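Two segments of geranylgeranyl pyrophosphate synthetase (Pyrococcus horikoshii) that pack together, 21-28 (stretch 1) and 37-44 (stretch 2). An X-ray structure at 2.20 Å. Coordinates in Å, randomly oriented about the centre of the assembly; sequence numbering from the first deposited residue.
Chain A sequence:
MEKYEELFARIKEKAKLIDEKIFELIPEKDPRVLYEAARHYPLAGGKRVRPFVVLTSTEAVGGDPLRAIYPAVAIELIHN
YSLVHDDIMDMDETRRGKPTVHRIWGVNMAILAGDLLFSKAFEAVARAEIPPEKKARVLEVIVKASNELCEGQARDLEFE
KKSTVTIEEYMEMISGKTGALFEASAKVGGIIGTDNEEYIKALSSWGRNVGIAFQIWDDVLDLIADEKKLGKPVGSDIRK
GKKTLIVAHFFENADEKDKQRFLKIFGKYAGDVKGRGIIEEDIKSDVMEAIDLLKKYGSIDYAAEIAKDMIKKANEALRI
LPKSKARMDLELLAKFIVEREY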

# COMPACT_ATOMS: atom_id res chain seq x y z
N LYS A 21 -16.35 8.04 10.96
CA LYS A 21 -14.93 7.84 11.19
C LYS A 21 -14.13 7.73 9.90
O LYS A 21 -13.03 8.28 9.80
CB LYS A 21 -14.70 6.59 12.05
CG LYS A 21 -15.21 6.73 13.47
CD LYS A 21 -14.71 8.01 14.11
CE LYS A 21 -15.37 8.27 15.47
NZ LYS A 21 -14.93 9.58 16.04
N ILE A 22 -14.68 7.03 8.92
CA ILE A 22 -14.01 6.88 7.64
C ILE A 22 -13.74 8.23 7.00
O ILE A 22 -12.61 8.53 6.62
CB ILE A 22 -14.85 6.03 6.66
CG1 ILE A 22 -14.72 4.55 7.01
CG2 ILE A 22 -14.39 6.29 5.22
CD1 ILE A 22 -15.54 3.64 6.14
N PHE A 23 -14.78 9.05 6.89
CA PHE A 23 -14.62 10.34 6.25
C PHE A 23 -13.93 11.42 7.06
O PHE A 23 -13.72 12.53 6.56
CB PHE A 23 -15.98 10.81 5.73
CG PHE A 23 -16.47 9.98 4.57
CD1 PHE A 23 -15.74 9.95 3.38
CD2 PHE A 23 -17.61 9.20 4.68
CE1 PHE A 23 -16.14 9.14 2.33
CE2 PHE A 23 -18.02 8.39 3.63
CZ PHE A 23 -17.28 8.36 2.45
N GLU A 24 -13.57 11.13 8.30
CA GLU A 24 -12.85 12.12 9.07
C GLU A 24 -11.38 11.80 8.85
O GLU A 24 -10.50 12.65 9.04
CB GLU A 24 -13.22 12.08 10.56
CG GLU A 24 -12.51 11.05 11.40
CD GLU A 24 -12.82 11.24 12.88
OE1 GLU A 24 -14.00 11.50 13.20
OE2 GLU A 24 -11.89 11.12 13.71
N LEU A 25 -11.12 10.55 8.44
CA LEU A 25 -9.77 10.09 8.14
C LEU A 25 -9.44 10.51 6.70
O LEU A 25 -8.32 10.91 6.41
CB LEU A 25 -9.67 8.57 8.28
CG LEU A 25 -9.44 7.97 9.67
CD1 LEU A 25 -9.50 6.47 9.58
CD2 LEU A 25 -8.09 8.41 10.22
N ILE A 26 -10.42 10.39 5.80
CA ILE A 26 -10.21 10.79 4.42
C ILE A 26 -11.21 11.88 4.04
O ILE A 26 -12.21 11.65 3.36
CB ILE A 26 -10.34 9.59 3.42
CG1 ILE A 26 -11.68 8.88 3.56
CG2 ILE A 26 -9.23 8.58 3.68
CD1 ILE A 26 -11.87 7.76 2.55
N PRO A 27 -10.95 13.11 4.52
CA PRO A 27 -11.76 14.28 4.24
C PRO A 27 -11.33 14.96 2.93
O PRO A 27 -10.37 14.59 2.29
CB PRO A 27 -11.59 15.25 5.41
CG PRO A 27 -10.14 15.04 5.83
CD PRO A 27 -9.90 13.51 5.43
N GLU A 28 -12.12 15.98 2.53
CA GLU A 28 -11.79 16.71 1.31
C GLU A 28 -10.71 17.77 1.58
O GLU A 28 -10.98 18.94 1.82
CB GLU A 28 -13.06 17.38 0.80
CG GLU A 28 -14.31 16.51 0.99
CD GLU A 28 -15.54 17.32 0.66
OE1 GLU A 28 -16.00 18.07 1.51
OE2 GLU A 28 -16.05 17.18 -0.45
N ALA A 37 -10.25 10.87 -5.10
CA ALA A 37 -10.00 9.57 -5.71
C ALA A 37 -10.07 8.46 -4.66
O ALA A 37 -10.71 7.43 -4.85
CB ALA A 37 -8.61 9.60 -6.33
N ALA A 38 -9.47 8.74 -3.51
CA ALA A 38 -9.54 7.84 -2.35
C ALA A 38 -10.96 7.70 -1.78
O ALA A 38 -11.36 6.62 -1.34
CB ALA A 38 -8.60 8.34 -1.25
N ARG A 39 -11.70 8.80 -1.78
CA ARG A 39 -13.08 8.81 -1.28
C ARG A 39 -14.08 8.18 -2.24
O ARG A 39 -15.16 7.76 -1.81
CB ARG A 39 -13.52 10.25 -1.00
CG ARG A 39 -13.08 10.80 0.35
CD ARG A 39 -13.08 12.34 0.35
NE ARG A 39 -14.40 12.90 0.12
CZ ARG A 39 -15.25 13.25 1.08
NH1 ARG A 39 -14.92 13.09 2.35
NH2 ARG A 39 -16.45 13.73 0.77
N HIS A 40 -13.74 8.10 -3.52
CA HIS A 40 -14.66 7.56 -4.51
C HIS A 40 -15.37 6.25 -4.16
O HIS A 40 -16.61 6.18 -4.18
CB HIS A 40 -13.96 7.43 -5.87
CG HIS A 40 -14.89 7.11 -7.00
ND1 HIS A 40 -15.88 7.97 -7.41
CD2 HIS A 40 -15.00 6.01 -7.78
CE1 HIS A 40 -16.57 7.41 -8.39
NE2 HIS A 40 -16.05 6.22 -8.63
N TYR A 41 -14.63 5.19 -3.85
CA TYR A 41 -15.32 3.94 -3.52
C TYR A 41 -16.06 3.99 -2.19
O TYR A 41 -17.19 3.52 -2.09
CB TYR A 41 -14.36 2.75 -3.56
CG TYR A 41 -13.99 2.32 -4.97
CD1 TYR A 41 -14.66 2.83 -6.08
CD2 TYR A 41 -12.98 1.39 -5.19
CE1 TYR A 41 -14.33 2.44 -7.37
CE2 TYR A 41 -12.64 0.98 -6.47
CZ TYR A 41 -13.31 1.50 -7.56
OH TYR A 41 -12.96 1.10 -8.83
N PRO A 42 -15.44 4.56 -1.14
CA PRO A 42 -16.10 4.66 0.16
C PRO A 42 -17.44 5.41 0.06
O PRO A 42 -18.38 5.11 0.79
CB PRO A 42 -15.08 5.40 1.00
CG PRO A 42 -13.79 4.85 0.47
CD PRO A 42 -14.01 4.90 -1.02
N LEU A 43 -17.50 6.39 -0.84
CA LEU A 43 -18.67 7.24 -1.09
C LEU A 43 -19.75 6.51 -1.90
O LEU A 43 -20.89 6.95 -2.02
CB LEU A 43 -18.21 8.49 -1.86
CG LEU A 43 -17.83 9.66 -0.96
CD1 LEU A 43 -17.45 10.90 -1.78
CD2 LEU A 43 -18.96 10.10 -0.03
N ALA A 44 -19.35 5.39 -2.52
CA ALA A 44 -20.32 4.66 -3.31
C ALA A 44 -21.46 4.12 -2.43
O ALA A 44 -22.49 3.66 -2.91
CB ALA A 44 -19.60 3.50 -4.01

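The contact centres on Arg39, whose side chain leaves the helix of the second stretch and runs along the end of the first. Its CA-to-CB bond points sideways, yet the end of the side chain comes nearer: chi1 (m) sets its course, chi2 (t) extends it, and chi3 near +60° with chi4 at 93° places the guanidinium beside the carbonyl of Ile26. There Arg39 NH1 donates a nearly linear hydrogen bond to Ile26 O (3.2 Å, 171°). Ile26 is the first residue after the helix to leave helical phi/psi. Its carbonyl lies near the guanidinium plane, where an N-H can point at it.

The two faces of the same guanidinium are covered by different residues. Phe23 CE1 lies over one face, and Phe23 CD1 comes 3.4 Å from Arg39 NH1; over the opposite face lies Glu28, whose CG is 3.4 Å from Arg39 CZ. The carboxylate of Glu28 contributes a long salt bridge, OE2 to Arg39 NH2 at 3.7 Å. Because this oxygen sits well out of the guanidinium plane, no N-H points at it, and the attraction is one of charge alone.

Phe23 also starts sideways, but its m rotamer brings the ring nearer the second stretch. Its CZ thereby reaches both Leu43 CD2 (3.5 Å) and Pro42 CB (4.0 Å), and the backbone of Pro42 meets the ring at its edge. One aromatic side chain thus touches both the arginine and the apolar residues beyond it.

Beside these, Ile26 points toward the second stretch. With chi1 p and chi2 t, its CD1 lies 4.1 Å from Pro42 CG and 3.9 Å from Arg39 CG, so it packs against both the proline ring and the aliphatic part of the arginine. Ile22, also directed toward the partner, makes a looser contact, CG2 to Pro42 CB at 4.4 Å.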